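M157 (Murid herpesvirus 1, PDB 2NYK) is an MHC class I-like viral glycoprotein that serves as a ligand for Ly49 receptors of natural killer cells. Local coordinates at residues I39-G44 / Q169-L174; R45-W50 / N162-T167; Y101-L104 / D109-C112. The protein carries 1 engineered substitution. All blocks are in the same frame, centred on the assembly; numbering follows the deposited sequence.

Contact 1: residues I39-G44 / Q169-L174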
ATOM      1  N   ILE A  39       2.069   6.953   1.931  1.00 23.06           N
ATOM      2  CA  ILE A  39       0.670   6.957   1.540  1.00 23.20           C
ATOM      3  C   ILE A  39       0.443   5.639   0.833  1.00 22.75           C
ATOM      4  O   ILE A  39       1.233   5.265  -0.040  1.00 21.07           O
ATOM      5  CB  ILE A  39       0.322   8.108   0.581  1.00 23.25           C
ATOM      6  CG1 ILE A  39       0.562   9.479   1.224  1.00 23.04           C
ATOM      7  CG2 ILE A  39      -1.174   8.005   0.124  1.00 23.87           C
ATOM      8  CD1 ILE A  39       0.409  10.579   0.228  1.00 19.32           C
ATOM      9  N   SER A  40      -0.650   4.960   1.196  1.00 21.48           N
ATOM     10  CA  SER A  40      -1.068   3.729   0.553  1.00 22.42           C
ATOM     11  C   SER A  40      -2.531   3.949   0.196  1.00 23.26           C
ATOM     12  O   SER A  40      -3.174   4.864   0.741  1.00 20.80           O
ATOM     13  CB  SER A  40      -0.964   2.559   1.541  1.00 22.64           C
ATOM     14  OG  SER A  40       0.299   2.618   2.222  1.00 30.46           O
ATOM     15  N   VAL A  41      -3.069   3.110  -0.685  1.00 22.02           N
ATOM     16  CA  VAL A  41      -4.465   3.217  -1.030  1.00 23.10           C
ATOM     17  C   VAL A  41      -5.029   1.825  -0.992  1.00 22.92           C
ATOM     18  O   VAL A  41      -4.311   0.862  -1.259  1.00 23.19           O
ATOM     19  CB  VAL A  41      -4.713   3.825  -2.428  1.00 23.10           C
ATOM     20  CG1 VAL A  41      -4.141   5.252  -2.522  1.00 22.51           C
ATOM     21  CG2 VAL A  41      -4.114   2.925  -3.510  1.00 22.51           C
ATOM     22  N   ASP A  42      -6.309   1.748  -0.661  1.00 22.62           N
ATOM     23  CA  ASP A  42      -7.052   0.489  -0.605  1.00 24.41           C
ATOM     24  C   ASP A  42      -6.391  -0.580   0.238  1.00 24.38           C
ATOM     25  O   ASP A  42      -6.406  -1.763  -0.108  1.00 25.28           O
ATOM     26  CB  ASP A  42      -7.379  -0.008  -2.018  1.00 25.21           C
ATOM     27  CG  ASP A  42      -8.565   0.713  -2.593  1.00 25.53           C
ATOM     28  OD1 ASP A  42      -9.283   1.333  -1.784  1.00 26.24           O
ATOM     29  OD2 ASP A  42      -8.801   0.666  -3.817  1.00 27.94           O
ATOM     30  N   ASN A  43      -5.816  -0.137   1.354  1.00 24.42           N
ATOM     31  CA  ASN A  43      -5.121  -1.019   2.307  1.00 25.20           C
ATOM     32  C   ASN A  43      -4.020  -1.887   1.652  1.00 24.25           C
ATOM     33  O   ASN A  43      -3.781  -3.025   2.065  1.00 23.90           O
ATOM     34  CB  ASN A  43      -6.148  -1.852   3.092  1.00 27.02           C
ATOM     35  CG  ASN A  43      -5.592  -2.402   4.394  1.00 31.24           C
ATOM     36  OD1 ASN A  43      -4.778  -1.756   5.085  1.00 36.31           O
ATOM     37  ND2 ASN A  43      -6.022  -3.602   4.736  1.00 35.28           N
ATOM     38  N   GLY A  44      -3.342  -1.336   0.636  1.00 22.88           N
ATOM     39  CA  GLY A  44      -2.277  -2.071  -0.057  1.00 21.62           C
ATOM     40  C   GLY A  44      -0.919  -1.561   0.353  1.00 21.88           C
ATOM     41  O   GLY A  44      -0.793  -0.892   1.369  1.00 19.68           O
ATOM     42  N   GLN A 169      -8.183   3.274  -9.545  1.00 24.14           N
ATOM     43  CA  GLN A 169      -8.846   2.393 -10.502  1.00 25.95           C
ATOM     44  C   GLN A 169      -7.798   1.598 -11.300  1.00 25.85           C
ATOM     45  O   GLN A 169      -7.936   0.395 -11.486  1.00 26.34           O
ATOM     46  CB  GLN A 169      -9.792   3.204 -11.421  1.00 26.63           C
ATOM     47  CG  GLN A 169     -10.865   3.986 -10.621  1.00 29.61           C
ATOM     48  CD  GLN A 169     -11.905   4.721 -11.483  1.00 34.72           C
ATOM     49  OE1 GLN A 169     -11.576   5.630 -12.246  1.00 35.79           O
ATOM     50  NE2 GLN A 169     -13.175   4.338 -11.329  1.00 36.60           N
ATOM     51  N   LYS A 170      -6.745   2.268 -11.745  1.00 25.88           N
ATOM     52  CA  LYS A 170      -5.659   1.583 -12.479  1.00 26.64           C
ATOM     53  C   LYS A 170      -4.966   0.528 -11.622  1.00 25.79           C
ATOM     54  O   LYS A 170      -4.721  -0.591 -12.079  1.00 25.50           O
ATOM     55  CB  LYS A 170      -4.613   2.575 -12.962  1.00 27.11           C
ATOM     56  CG  LYS A 170      -5.088   3.507 -14.040  1.00 32.04           C
ATOM     57  CD  LYS A 170      -3.899   4.257 -14.629  1.00 36.85           C
ATOM     58  CE  LYS A 170      -4.294   5.053 -15.870  1.00 40.97           C
ATOM     59  NZ  LYS A 170      -5.109   6.264 -15.571  1.00 44.39           N
ATOM     60  N   LEU A 171      -4.676   0.877 -10.369  1.00 24.94           N
ATOM     61  CA  LEU A 171      -4.045  -0.066  -9.435  1.00 24.88           C
ATOM     62  C   LEU A 171      -4.884  -1.342  -9.233  1.00 25.48           C
ATOM     63  O   LEU A 171      -4.346  -2.430  -9.087  1.00 23.83           O
ATOM     64  CB  LEU A 171      -3.753   0.636  -8.108  1.00 24.21           C
ATOM     65  CG  LEU A 171      -2.557   1.608  -8.127  1.00 25.16           C
ATOM     66  CD1 LEU A 171      -2.436   2.346  -6.805  1.00 24.21           C
ATOM     67  CD2 LEU A 171      -1.256   0.881  -8.450  1.00 25.16           C
ATOM     68  N   LYS A 172      -6.210  -1.210  -9.262  1.00 26.90           N
ATOM     69  CA  LYS A 172      -7.078  -2.381  -9.144  1.00 28.72           C
ATOM     70  C   LYS A 172      -6.929  -3.238 -10.384  1.00 28.65           C
ATOM     71  O   LYS A 172      -6.725  -4.437 -10.283  1.00 29.68           O
ATOM     72  CB  LYS A 172      -8.562  -2.011  -8.970  1.00 29.85           C
ATOM     73  CG  LYS A 172      -8.916  -0.958  -7.930  1.00 34.22           C
ATOM     74  CD  LYS A 172     -10.442  -0.966  -7.614  1.00 41.88           C
ATOM     75  CE  LYS A 172     -11.294  -0.792  -8.893  1.00 45.56           C
ATOM     76  NZ  LYS A 172     -12.791  -0.901  -8.721  1.00 47.24           N
ATOM     77  N   GLN A 173      -7.022  -2.626 -11.561  1.00 28.79           N
ATOM     78  CA  GLN A 173      -6.904  -3.389 -12.810  1.00 29.28           C
ATOM     79  C   GLN A 173      -5.537  -4.059 -13.018  1.00 28.24           C
ATOM     80  O   GLN A 173      -5.443  -5.116 -13.619  1.00 27.55           O
ATOM     81  CB  GLN A 173      -7.268  -2.508 -13.988  1.00 29.95           C
ATOM     82  CG  GLN A 173      -8.705  -2.004 -13.883  1.00 33.78           C
ATOM     83  CD  GLN A 173      -9.185  -1.358 -15.147  1.00 38.75           C
ATOM     84  OE1 GLN A 173      -8.499  -0.515 -15.723  1.00 40.30           O
ATOM     85  NE2 GLN A 173     -10.390  -1.735 -15.583  1.00 40.74           N
ATOM     86  N   LEU A 174      -4.492  -3.437 -12.485  1.00 27.34           N
ATOM     87  CA  LEU A 174      -3.134  -3.988 -12.543  1.00 26.43           C
ATOM     88  C   LEU A 174      -2.962  -5.173 -11.598  1.00 25.66           C
ATOM     89  O   LEU A 174      -1.961  -5.894 -11.655  1.00 25.16           O
ATOM     90  CB  LEU A 174      -2.131  -2.897 -12.219  1.00 25.82           C
ATOM     91  CG  LEU A 174      -1.956  -1.849 -13.324  1.00 26.27           C
ATOM     92  CD1 LEU A 174      -1.093  -0.691 -12.859  1.00 24.94           C
ATOM     93  CD2 LEU A 174      -1.384  -2.502 -14.559  1.00 24.83           C
TER

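Contact 2: residues R45-W50 / N162-T167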
ATOM      1  N   ARG A  45       0.104  -1.842  -0.451  1.00 22.36           N
ATOM      2  CA  ARG A  45       1.455  -1.364  -0.149  1.00 22.17           C
ATOM      3  C   ARG A  45       1.524   0.133  -0.417  1.00 20.59           C
ATOM      4  O   ARG A  45       0.676   0.671  -1.115  1.00 20.85           O
ATOM      5  CB  ARG A  45       2.490  -2.063  -1.055  1.00 23.30           C
ATOM      6  CG  ARG A  45       2.185  -3.531  -1.396  1.00 27.65           C
ATOM      7  CD  ARG A  45       2.278  -4.499  -0.210  1.00 31.40           C
ATOM      8  NE  ARG A  45       3.597  -4.479   0.439  1.00 34.97           N
ATOM      9  CZ  ARG A  45       4.672  -5.203   0.088  1.00 38.25           C
ATOM     10  NH1 ARG A  45       4.662  -6.060  -0.943  1.00 36.66           N
ATOM     11  NH2 ARG A  45       5.797  -5.055   0.792  1.00 38.40           N
ATOM     12  N   PRO A  46       2.512   0.821   0.166  1.00 20.28           N
ATOM     13  CA  PRO A  46       2.632   2.238  -0.088  1.00 21.35           C
ATOM     14  C   PRO A  46       2.925   2.574  -1.541  1.00 20.74           C
ATOM     15  O   PRO A  46       3.687   1.879  -2.228  1.00 21.33           O
ATOM     16  CB  PRO A  46       3.803   2.666   0.799  1.00 21.02           C
ATOM     17  CG  PRO A  46       3.774   1.649   1.953  1.00 22.11           C
ATOM     18  CD  PRO A  46       3.469   0.361   1.198  1.00 21.89           C
ATOM     19  N   VAL A  47       2.318   3.653  -1.991  1.00 20.39           N
ATOM     20  CA  VAL A  47       2.548   4.132  -3.369  1.00 20.99           C
ATOM     21  C   VAL A  47       3.310   5.475  -3.384  1.00 21.63           C
ATOM     22  O   VAL A  47       3.718   5.973  -4.450  1.00 21.41           O
ATOM     23  CB  VAL A  47       1.223   4.223  -4.154  1.00 20.65           C
ATOM     24  CG1 VAL A  47       0.665   2.805  -4.406  1.00 16.02           C
ATOM     25  CG2 VAL A  47       0.224   5.090  -3.434  1.00 20.78           C
ATOM     26  N   VAL A  48       3.501   6.040  -2.192  1.00 22.17           N
ATOM     27  CA  VAL A  48       4.295   7.271  -2.000  1.00 22.68           C
ATOM     28  C   VAL A  48       5.069   7.135  -0.699  1.00 24.19           C
ATOM     29  O   VAL A  48       4.472   6.853   0.358  1.00 23.45           O
ATOM     30  CB  VAL A  48       3.397   8.556  -1.903  1.00 23.19           C
ATOM     31  CG1 VAL A  48       4.302   9.826  -1.757  1.00 22.85           C
ATOM     32  CG2 VAL A  48       2.506   8.705  -3.121  1.00 21.24           C
ATOM     33  N   VAL A  49       6.394   7.312  -0.767  1.00 25.21           N
ATOM     34  CA  VAL A  49       7.272   7.131   0.396  1.00 27.46           C
ATOM     35  C   VAL A  49       8.244   8.317   0.545  1.00 29.87           C
ATOM     36  O   VAL A  49       8.957   8.641  -0.405  1.00 29.15           O
ATOM     37  CB  VAL A  49       8.113   5.824   0.293  1.00 27.80           C
ATOM     38  CG1 VAL A  49       9.077   5.702   1.480  1.00 27.80           C
ATOM     39  CG2 VAL A  49       7.198   4.575   0.229  1.00 27.26           C
ATOM     40  N   TRP A  50       8.249   8.947   1.726  1.00 31.71           N
ATOM     41  CA  TRP A  50       9.245   9.973   2.078  1.00 34.75           C
ATOM     42  C   TRP A  50      10.167   9.389   3.126  1.00 36.72           C
ATOM     43  O   TRP A  50       9.762   9.211   4.276  1.00 36.46           O
ATOM     44  CB  TRP A  50       8.587  11.203   2.699  1.00 35.29           C
ATOM     45  CG  TRP A  50       7.984  12.171   1.772  1.00 36.23           C
ATOM     46  CD1 TRP A  50       8.606  13.235   1.195  1.00 36.43           C
ATOM     47  CD2 TRP A  50       6.606  12.232   1.358  1.00 38.09           C
ATOM     48  NE1 TRP A  50       7.720  13.934   0.425  1.00 37.76           N
ATOM     49  CE2 TRP A  50       6.483  13.344   0.505  1.00 38.81           C
ATOM     50  CE3 TRP A  50       5.472  11.436   1.605  1.00 39.28           C
ATOM     51  CZ2 TRP A  50       5.265  13.689  -0.113  1.00 38.86           C
ATOM     52  CZ3 TRP A  50       4.264  11.791   1.011  1.00 39.05           C
ATOM     53  CH2 TRP A  50       4.170  12.902   0.154  1.00 39.26           C
ATOM     54  N   ASN A 162     -10.592  13.462  -6.366  1.00 24.33           N
ATOM     55  CA  ASN A 162     -10.337  13.939  -7.734  1.00 25.77           C
ATOM     56  C   ASN A 162      -8.903  13.640  -8.180  1.00 25.51           C
ATOM     57  O   ASN A 162      -8.664  13.183  -9.293  1.00 25.18           O
ATOM     58  CB  ASN A 162     -10.659  15.432  -7.868  1.00 25.33           C
ATOM     59  CG  ASN A 162     -10.290  15.995  -9.241  1.00 28.27           C
ATOM     60  OD1 ASN A 162      -9.229  16.600  -9.404  1.00 28.65           O
ATOM     61  ND2 ASN A 162     -11.163  15.793 -10.226  1.00 24.86           N
ATOM     62  N   ARG A 163      -7.965  13.874  -7.271  1.00 26.52           N
ATOM     63  CA  ARG A 163      -6.536  13.635  -7.517  1.00 26.52           C
ATOM     64  C   ARG A 163      -6.172  12.157  -7.659  1.00 26.48           C
ATOM     65  O   ARG A 163      -5.305  11.806  -8.476  1.00 27.59           O
ATOM     66  CB  ARG A 163      -5.700  14.246  -6.385  1.00 26.75           C
ATOM     67  CG  ARG A 163      -5.519  15.713  -6.494  1.00 29.26           C
ATOM     68  CD  ARG A 163      -5.060  16.363  -5.160  1.00 33.06           C
ATOM     69  NE  ARG A 163      -3.795  15.833  -4.659  1.00 32.81           N
ATOM     70  CZ  ARG A 163      -2.665  15.795  -5.359  1.00 37.29           C
ATOM     71  NH1 ARG A 163      -2.628  16.250  -6.608  1.00 38.13           N
ATOM     72  NH2 ARG A 163      -1.563  15.298  -4.812  1.00 38.58           N
ATOM     73  N   TRP A 164      -6.832  11.295  -6.884  1.00 25.13           N
ATOM     74  CA  TRP A 164      -6.436   9.880  -6.783  1.00 25.85           C
ATOM     75  C   TRP A 164      -7.306   8.848  -7.480  1.00 26.07           C
ATOM     76  O   TRP A 164      -6.851   7.730  -7.715  1.00 26.23           O
ATOM     77  CB  TRP A 164      -6.284   9.484  -5.308  1.00 24.79           C
ATOM     78  CG  TRP A 164      -5.053  10.133  -4.712  1.00 25.27           C
ATOM     79  CD1 TRP A 164      -4.957  11.379  -4.142  1.00 22.17           C
ATOM     80  CD2 TRP A 164      -3.758   9.552  -4.637  1.00 23.11           C
ATOM     81  NE1 TRP A 164      -3.668  11.605  -3.723  1.00 22.33           N
ATOM     82  CE2 TRP A 164      -2.911  10.494  -4.028  1.00 24.49           C
ATOM     83  CE3 TRP A 164      -3.229   8.312  -5.031  1.00 25.78           C
ATOM     84  CZ2 TRP A 164      -1.554  10.231  -3.791  1.00 25.20           C
ATOM     85  CZ3 TRP A 164      -1.888   8.068  -4.820  1.00 24.93           C
ATOM     86  CH2 TRP A 164      -1.067   9.019  -4.207  1.00 23.69           C
ATOM     87  N   ARG A 165      -8.551   9.193  -7.794  1.00 26.32           N
ATOM     88  CA  ARG A 165      -9.470   8.217  -8.363  1.00 27.17           C
ATOM     89  C   ARG A 165      -8.872   7.401  -9.517  1.00 27.61           C
ATOM     90  O   ARG A 165      -8.891   6.193  -9.479  1.00 28.60           O
ATOM     91  CB  ARG A 165     -10.773   8.872  -8.823  1.00 26.79           C
ATOM     92  CG  ARG A 165     -11.631   7.910  -9.597  1.00 26.16           C
ATOM     93  CD  ARG A 165     -13.052   8.420  -9.782  1.00 26.80           C
ATOM     94  NE  ARG A 165     -13.137   9.625 -10.603  1.00 29.03           N
ATOM     95  CZ  ARG A 165     -13.054   9.653 -11.937  1.00 31.93           C
ATOM     96  NH1 ARG A 165     -12.858   8.538 -12.623  1.00 30.85           N
ATOM     97  NH2 ARG A 165     -13.190  10.810 -12.586  1.00 32.38           N
ATOM     98  N   SER A 166      -8.371   8.080 -10.543  1.00 28.23           N
ATOM     99  CA  SER A 166      -7.806   7.405 -11.705  1.00 29.51           C
ATOM    100  C   SER A 166      -6.660   6.456 -11.310  1.00 27.98           C
ATOM    101  O   SER A 166      -6.580   5.348 -11.804  1.00 28.31           O
ATOM    102  CB  SER A 166      -7.312   8.448 -12.712  1.00 30.02           C
ATOM    103  OG  SER A 166      -6.626   7.823 -13.784  1.00 36.58           O
ATOM    104  N   THR A 167      -5.784   6.907 -10.417  1.00 27.13           N
ATOM    105  CA  THR A 167      -4.671   6.084  -9.919  1.00 25.57           C
ATOM    106  C   THR A 167      -5.186   4.816  -9.258  1.00 24.97           C
ATOM    107  O   THR A 167      -4.722   3.732  -9.552  1.00 23.67           O
ATOM    108  CB  THR A 167      -3.789   6.888  -8.931  1.00 26.70           C
ATOM    109  OG1 THR A 167      -3.238   8.003  -9.630  1.00 25.18           O
ATOM    110  CG2 THR A 167      -2.643   6.015  -8.369  1.00 23.81           C
TER

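Contact 3: residues Y101-L104 / D109-C112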
ATOM      1  N   TYR A 101      -3.488   6.992   9.814  1.00 19.83           N
ATOM      2  CA  TYR A 101      -4.881   7.338   9.544  1.00 20.98           C
ATOM      3  C   TYR A 101      -5.329   6.430   8.425  1.00 21.51           C
ATOM      4  O   TYR A 101      -4.793   6.501   7.309  1.00 22.81           O
ATOM      5  CB  TYR A 101      -5.024   8.790   9.106  1.00 20.50           C
ATOM      6  CG  TYR A 101      -4.918   9.808  10.234  1.00 22.32           C
ATOM      7  CD1 TYR A 101      -3.706  10.043  10.882  1.00 23.93           C
ATOM      8  CD2 TYR A 101      -6.048  10.509  10.665  1.00 24.83           C
ATOM      9  CE1 TYR A 101      -3.611  10.958  11.937  1.00 25.34           C
ATOM     10  CE2 TYR A 101      -5.962  11.440  11.721  1.00 25.80           C
ATOM     11  CZ  TYR A 101      -4.746  11.648  12.335  1.00 28.26           C
ATOM     12  OH  TYR A 101      -4.654  12.556  13.369  1.00 33.39           O
ATOM     13  N   ALA A 102      -6.275   5.558   8.726  1.00 20.66           N
ATOM     14  CA  ALA A 102      -6.811   4.644   7.732  1.00 20.91           C
ATOM     15  C   ALA A 102      -8.211   5.159   7.418  1.00 22.38           C
ATOM     16  O   ALA A 102      -9.151   5.028   8.240  1.00 20.22           O
ATOM     17  CB  ALA A 102      -6.837   3.230   8.298  1.00 20.38           C
ATOM     18  N   CYS A 103      -8.339   5.770   6.241  1.00 22.96           N
ATOM     19  CA  CYS A 103      -9.548   6.521   5.885  1.00 25.45           C
ATOM     20  C   CYS A 103     -10.325   5.910   4.717  1.00 24.98           C
ATOM     21  O   CYS A 103      -9.737   5.537   3.697  1.00 25.02           O
ATOM     22  CB  CYS A 103      -9.177   7.967   5.538  1.00 26.20           C
ATOM     23  SG  CYS A 103      -8.338   8.841   6.862  1.00 30.33           S
ATOM     24  N   LEU A 104     -11.641   5.832   4.883  1.00 23.63           N
ATOM     25  CA  LEU A 104     -12.535   5.383   3.844  1.00 24.57           C
ATOM     26  C   LEU A 104     -13.209   6.592   3.232  1.00 25.12           C
ATOM     27  O   LEU A 104     -13.824   7.377   3.946  1.00 24.76           O
ATOM     28  CB  LEU A 104     -13.604   4.454   4.433  1.00 25.08           C
ATOM     29  CG  LEU A 104     -14.800   4.027   3.565  1.00 27.24           C
ATOM     30  CD1 LEU A 104     -14.388   3.197   2.342  1.00 26.67           C
ATOM     31  CD2 LEU A 104     -15.807   3.246   4.416  1.00 27.51           C
ATOM     32  N   ASP A 109     -17.878  11.813   2.039  1.00 28.00           N
ATOM     33  CA  ASP A 109     -17.712  11.600   3.469  1.00 29.56           C
ATOM     34  C   ASP A 109     -16.455  10.786   3.689  1.00 29.76           C
ATOM     35  O   ASP A 109     -15.936  10.162   2.757  1.00 29.11           O
ATOM     36  CB  ASP A 109     -18.886  10.834   4.059  1.00 30.52           C
ATOM     37  CG  ASP A 109     -20.118  11.703   4.230  1.00 34.56           C
ATOM     38  OD1 ASP A 109     -19.992  12.807   4.810  1.00 38.19           O
ATOM     39  OD2 ASP A 109     -21.206  11.282   3.777  1.00 37.01           O
ATOM     40  N   VAL A 110     -15.972  10.814   4.925  1.00 29.82           N
ATOM     41  CA  VAL A 110     -14.777  10.095   5.302  1.00 30.15           C
ATOM     42  C   VAL A 110     -14.961   9.542   6.691  1.00 29.45           C
ATOM     43  O   VAL A 110     -15.485  10.224   7.572  1.00 29.99           O
ATOM     44  CB  VAL A 110     -13.525  10.998   5.280  1.00 30.79           C
ATOM     45  CG1 VAL A 110     -12.289  10.202   5.626  1.00 30.19           C
ATOM     46  CG2 VAL A 110     -13.348  11.586   3.906  1.00 32.81           C
ATOM     47  N   ILE A 111     -14.528   8.298   6.854  1.00 27.95           N
ATOM     48  CA  ILE A 111     -14.445   7.636   8.146  1.00 27.91           C
ATOM     49  C   ILE A 111     -13.003   7.162   8.307  1.00 26.18           C
ATOM     50  O   ILE A 111     -12.515   6.391   7.489  1.00 24.88           O
ATOM     51  CB  ILE A 111     -15.422   6.435   8.198  1.00 28.55           C
ATOM     52  CG1 ILE A 111     -16.836   6.907   7.820  1.00 30.29           C
ATOM     53  CG2 ILE A 111     -15.426   5.818   9.586  1.00 29.87           C
ATOM     54  CD1 ILE A 111     -17.870   5.807   7.658  1.00 33.80           C
ATOM     55  N   CYS A 112     -12.311   7.661   9.326  1.00 25.56           N
ATOM     56  CA  CYS A 112     -10.922   7.253   9.562  1.00 25.29           C
ATOM     57  C   CYS A 112     -10.769   6.544  10.884  1.00 23.66           C
ATOM     58  O   CYS A 112     -11.357   6.944  11.891  1.00 22.11           O
ATOM     59  CB  CYS A 112      -9.936   8.439   9.523  1.00 25.97           C
ATOM     60  SG  CYS A 112      -9.945   9.470   8.026  1.00 31.71           S
TER

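Contact 1: residues I39-G44 / Q169-L174
V41, whose side chain meets L171 of the helix, has its carbonyl oxygen gripped by two donors: G44 N at 3.1 Å from V41 O, and the side-chain amide of N201. The first bond closes a tight turn in which D42 and N43 both take left-handed helical backbone angles (D42 phi/psi 52/39°). Across the contact the link is apolar. V41 CG2 lies 3.7 Å from L171 CD1, the two side chains crossing at about a right angle. With V41 CG1 anti to its own carbonyl carbon (chi1 -61°), CG2 is the branch left to meet the leucine. Next to this buried pair, D42 approaches the methylene chain of K172, with D42 OD2 4.4 Å from K172 CG. This is not an ion pair, because K172 NZ is 6.5 Å from D42 OD2; the carboxylate is held instead through D42 OD1, bonded to the backbone N of T22. The turn that follows strand 35-41 packs against the last turns of helix 157-173. V41 also touches V168 and W164, one and two turns before L171, L171 reaches V47 of strand 46-51, and a loop adds S200, whose OG is hydrogen-bonded to L171 O, and N201, which touches the L171 side chain.

Contact 2: residues R45-W50 / N162-T167
W164 extends from the helix to V47 and V48, and its six-membered ring does all the touching. V48 CG2 comes in the plane of the ring, at its edge, 3.7 Å from W164 CH2. V47 CG2 lies obliquely to the same ring, 3.9 Å from W164 CZ3, the two side chains running past each other in opposite directions. For V48, CG1 is anti to the backbone N (chi1 -178°), which turns CG2 to the indole edge. All three residues are buried, and the pyrrole end is also satisfied: W164 NE1 donates to E72 OE2. That bond probably restrains the ring's rotation, while R163 NE holds the same carboxylate oxygen in a salt bridge. Away from this point the segments part quickly. T167, a turn further along and the helix residue whose CA is nearest V47, keeps its side chain 5.8 Å away, while N162 and S166 are exposed on the helix, which is kinked just past W164, where the N atoms of S166 and T167 lack bonds to the preceding turn. On the strand side, V47 and V48 both face I39, a classic beta bulge. A helix packed on an antiparallel sheet is the arrangement of the MHC class I-like platform; here a buried tryptophan makes the joint.

Contact 3: residues Y101-L104 / D109-C112
D109 opens the second strand, two residues before I111, the partner of L104, and adds little to the contact, its carboxylate leading away; D109 OD1 has a long, weak ion pair with K154 of helix 148-154. V110 is the first residue to pack closely. Its CG1 methyl lies 3.8 Å from C103 CB, so it shares a face with the disulfide, and its backbone comes near as well, V110 CA standing 3.2 Å from L104 O in a CA-H...O contact. I111 carries the hydrogen bonding. I111 O receives L104 N at 2.8 Å in a nearly straight bond (170° at the hydrogen), although the donor is tilted out of the carbonyl plane. In return I111 N gives a longer bond to L104 O, 3.1 Å, with the donor in that carbonyl's plane. The two bonds define a hydrogen-bonded antiparallel pair, with the side chains of L104 and I111 together on the face away from the disulfide. C112 then pairs with C103 as the non-hydrogen-bonded neighbour, their CA atoms only 4.0 Å apart. In both cysteines the sulfur is anti to the carbonyl carbon, which brings C103 SG and C112 SG to 2.1 Å with a disulfide torsion of 107°. In the backbone, C112 CA makes a CA-H...O contact to A102 O at 3.1 Å. The arrangement is a cross-strand disulfide in a hairpin, its strand segments inclined at 146° to each other. Backbone bonds carry the sheet on in both directions, from C103 to M23 of strand 21-30 and from C112 to Q128 in strand 122-128. Over the cysteines lies helix 148-154, with I153 against C103 and T150 against C112, while Y101 meets F75 of helix 71-90 edge-to-face.

All three contacts belong to one antiparallel sheet and the helices over it, but only contacts 1 and 2 share an element, helix 157-173. They use neighbouring strands: I39 of contact 1 is backbone-bonded to V47 and V48 of contact 2, with the centres about 8 Å apart. Contact 2 is wholly buried, whereas contact 1 is buried at its apolar pair and more open at D42 and K172. Each joins helix to sheet through a small apolar patch, burying less than 100 Å². Contact 3, centred about 15 Å from contact 2, joins strand to strand; a disulfide and backbone bonds carry most of it, with some side-chain packing, 290 Å² is buried, and L104 and I111 face outward.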